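Local structure of acyl-CoA thioesterase YbgC (Helicobacter pylori, 2PZH) at residues Ala21-Tyr26 with Ala56-Pro61. The protein hydrolyses the thioester bond of acyl-CoAs, preferring long-chain fatty acyl and benzoyl-CoA substrates, and may take part in phospholipid metabolism. Residues are numbered along the deposited sequence; the frame is centred on the assembly and turned at random. Where two conformers were deposited one is given.
Sequences ANYLKY and ADFFTP
Tyr23, in the first turn of helix 22-36, meets Phe58, the last residue of strand 47-58, and Pro61 in the loop that follows, a worked example of how a hot-dog fold seats its central helix against the sheet that wraps it. The backbones of Ala56 and Asp57 join an antiparallel ladder with a second subunit, carrying the sheet across the interface. Phe58 comes next and makes the main contact. Its CG stands beside the backbone N and anti to the carbonyl carbon (chi1 -63°), which brings the ring back toward the helix although the CB bond itself does not aim there. Tyr23 CD2 lies at the rim of this ring, near its plane, 3.7 Å from Phe58 CE2. Tyr23 CD2 is also 4.0 Å from Phe58 CD2, and the two side chains cross at a slant. Phe105 of strand 102-114 joins the cluster, edge-to-face with Phe58 and with its plane about 20° from that of Tyr23. Beyond Phe59 and Thr60, whose backbones bond to strand 102-114, the chain turns to Pro61. There Tyr23 OH rests 3.8 Å from Pro61 CA and 3.9 Å from Pro61 C. The side chain of Pro61 is about 8 Å from that of Asp13, predicted to be the active-site residue. With no hydrogen bond between the two segments, the contact across them is van der Waals packing, ring carbon on ring carbon at Phe58 and hydroxyl oxygen on backbone carbon at Pro61; the hydroxyl takes the backbone N-H of Ala62, the residue after Pro61, so that one tyrosine combines apolar packing along its ring with a hydrogen-bonded anchor at its hydroxyl.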
loop_
_atom_site.group_PDB
_atom_site.type_symbol
_atom_site.label_atom_id
_atom_site.label_comp_id
_atom_site.label_asym_id
_atom_site.label_seq_id
_atom_site.Cartn_x
_atom_site.Cartn_y
_atom_site.Cartn_z
ATOM N N ALA A 21 6.781 -5.170 -4.936
ATOM C CA ALA A 21 5.424 -5.731 -4.904
ATOM C C ALA A 21 4.399 -4.934 -5.695
ATOM O O ALA A 21 3.360 -5.483 -6.057
ATOM C CB ALA A 21 4.908 -5.897 -3.425
ATOM N N ASN A 22 4.667 -3.648 -5.926
ATOM C CA ASN A 22 3.717 -2.797 -6.657
ATOM C C ASN A 22 3.510 -3.247 -8.098
ATOM O O ASN A 22 2.472 -2.990 -8.693
ATOM C CB ASN A 22 4.108 -1.314 -6.588
ATOM C CG ASN A 22 4.065 -0.767 -5.163
ATOM O OD1 ASN A 22 4.735 0.213 -4.830
ATOM N ND2 ASN A 22 3.288 -1.415 -4.318
ATOM N N TYR A 23 4.491 -3.945 -8.668
ATOM C CA TYR A 23 4.322 -4.435 -10.033
ATOM C C TYR A 23 3.186 -5.451 -10.103
ATOM O O TYR A 23 2.444 -5.502 -11.089
ATOM C CB TYR A 23 5.616 -5.040 -10.561
ATOM C CG TYR A 23 6.719 -4.051 -10.784
ATOM C CD1 TYR A 23 6.553 -2.975 -11.661
ATOM C CD2 TYR A 23 7.938 -4.184 -10.125
ATOM C CE1 TYR A 23 7.572 -2.084 -11.887
ATOM C CE2 TYR A 23 8.963 -3.301 -10.343
ATOM C CZ TYR A 23 8.774 -2.245 -11.229
ATOM O OH TYR A 23 9.785 -1.361 -11.463
ATOM N N LEU A 24 3.050 -6.239 -9.039
ATOM C CA LEU A 24 1.932 -7.160 -8.894
ATOM C C LEU A 24 0.588 -6.428 -8.859
ATOM O O LEU A 24 -0.384 -6.860 -9.482
ATOM C CB LEU A 24 2.129 -8.011 -7.641
ATOM C CG LEU A 24 3.214 -9.069 -7.818
ATOM C CD1 LEU A 24 3.369 -9.911 -6.567
ATOM C CD2 LEU A 24 2.817 -9.932 -8.994
ATOM N N LYS A 25 0.522 -5.319 -8.121
ATOM C CA LYS A 25 -0.689 -4.487 -8.149
ATOM C C LYS A 25 -1.033 -4.022 -9.567
ATOM O O LYS A 25 -2.181 -4.121 -9.996
ATOM C CB LYS A 25 -0.543 -3.290 -7.216
ATOM C CG LYS A 25 -0.410 -3.712 -5.761
ATOM C CD LYS A 25 -0.316 -2.508 -4.850
ATOM C CE LYS A 25 -0.408 -2.949 -3.386
ATOM N NZ LYS A 25 -0.744 -1.839 -2.465
ATOM N N TYR A 26 -0.045 -3.498 -10.287
ATOM C CA TYR A 26 -0.287 -3.114 -11.687
ATOM C C TYR A 26 -0.847 -4.275 -12.532
ATOM O O TYR A 26 -1.808 -4.088 -13.326
ATOM C CB TYR A 26 0.981 -2.601 -12.335
ATOM C CG TYR A 26 1.615 -1.397 -11.679
ATOM C CD1 TYR A 26 0.856 -0.427 -11.025
ATOM C CD2 TYR A 26 2.973 -1.214 -11.756
ATOM C CE1 TYR A 26 1.465 0.703 -10.453
ATOM C CE2 TYR A 26 3.592 -0.102 -11.196
ATOM C CZ TYR A 26 2.844 0.850 -10.550
ATOM O OH TYR A 26 3.491 1.932 -10.006
ATOM N N ALA A 56 7.981 -14.366 -11.393
ATOM C CA ALA A 56 8.228 -12.978 -11.805
ATOM C C ALA A 56 9.718 -12.679 -11.977
ATOM O O ALA A 56 10.564 -13.115 -11.189
ATOM C CB ALA A 56 7.586 -12.005 -10.832
ATOM N N ASP A 57 10.026 -11.940 -13.041
ATOM C CA ASP A 57 11.370 -11.488 -13.317
ATOM C C ASP A 57 11.368 -9.973 -13.353
ATOM O O ASP A 57 10.425 -9.371 -13.844
ATOM C CB ASP A 57 11.834 -12.027 -14.674
ATOM C CG ASP A 57 12.024 -13.523 -14.658
ATOM O OD1 ASP A 57 12.784 -14.009 -13.800
ATOM O OD2 ASP A 57 11.403 -14.211 -15.500
ATOM N N PHE A 58 12.422 -9.373 -12.806
ATOM C CA PHE A 58 12.568 -7.924 -12.742
ATOM C C PHE A 58 13.642 -7.482 -13.716
ATOM O O PHE A 58 14.694 -8.104 -13.807
ATOM C CB PHE A 58 12.924 -7.514 -11.318
ATOM C CG PHE A 58 11.841 -7.843 -10.339
ATOM C CD1 PHE A 58 11.735 -9.124 -9.819
ATOM C CD2 PHE A 58 10.879 -6.893 -9.989
ATOM C CE1 PHE A 58 10.712 -9.452 -8.925
ATOM C CE2 PHE A 58 9.861 -7.220 -9.095
ATOM C CZ PHE A 58 9.774 -8.506 -8.577
ATOM N N PHE A 59 13.341 -6.437 -14.480
ATOM C CA PHE A 59 14.273 -5.925 -15.475
ATOM C C PHE A 59 14.620 -4.481 -15.119
ATOM O O PHE A 59 14.911 -4.194 -13.953
ATOM C CB PHE A 59 13.669 -6.088 -16.869
ATOM C CG PHE A 59 13.381 -7.517 -17.213
ATOM C CD1 PHE A 59 14.396 -8.328 -17.707
ATOM C CD2 PHE A 59 12.117 -8.059 -17.024
ATOM C CE1 PHE A 59 14.150 -9.663 -18.020
ATOM C CE2 PHE A 59 11.854 -9.400 -17.349
ATOM C CZ PHE A 59 12.880 -10.200 -17.831
ATOM N N THR A 60 14.562 -3.557 -16.071
ATOM C CA THR A 60 14.884 -2.179 -15.729
ATOM C C THR A 60 13.841 -1.568 -14.789
ATOM O O THR A 60 12.673 -1.495 -15.129
ATOM C CB THR A 60 15.037 -1.285 -16.981
ATOM O OG1 THR A 60 16.114 -1.779 -17.783
ATOM C CG2 THR A 60 15.343 0.174 -16.569
ATOM N N PRO A 61 14.269 -1.119 -13.607
ATOM C CA PRO A 61 13.312 -0.536 -12.659
ATOM C C PRO A 61 12.643 0.725 -13.169
ATOM O O PRO A 61 13.286 1.557 -13.817
ATOM C CB PRO A 61 14.180 -0.179 -11.440
ATOM C CG PRO A 61 15.591 -0.190 -11.921
ATOM C CD PRO A 61 15.644 -1.145 -13.075
#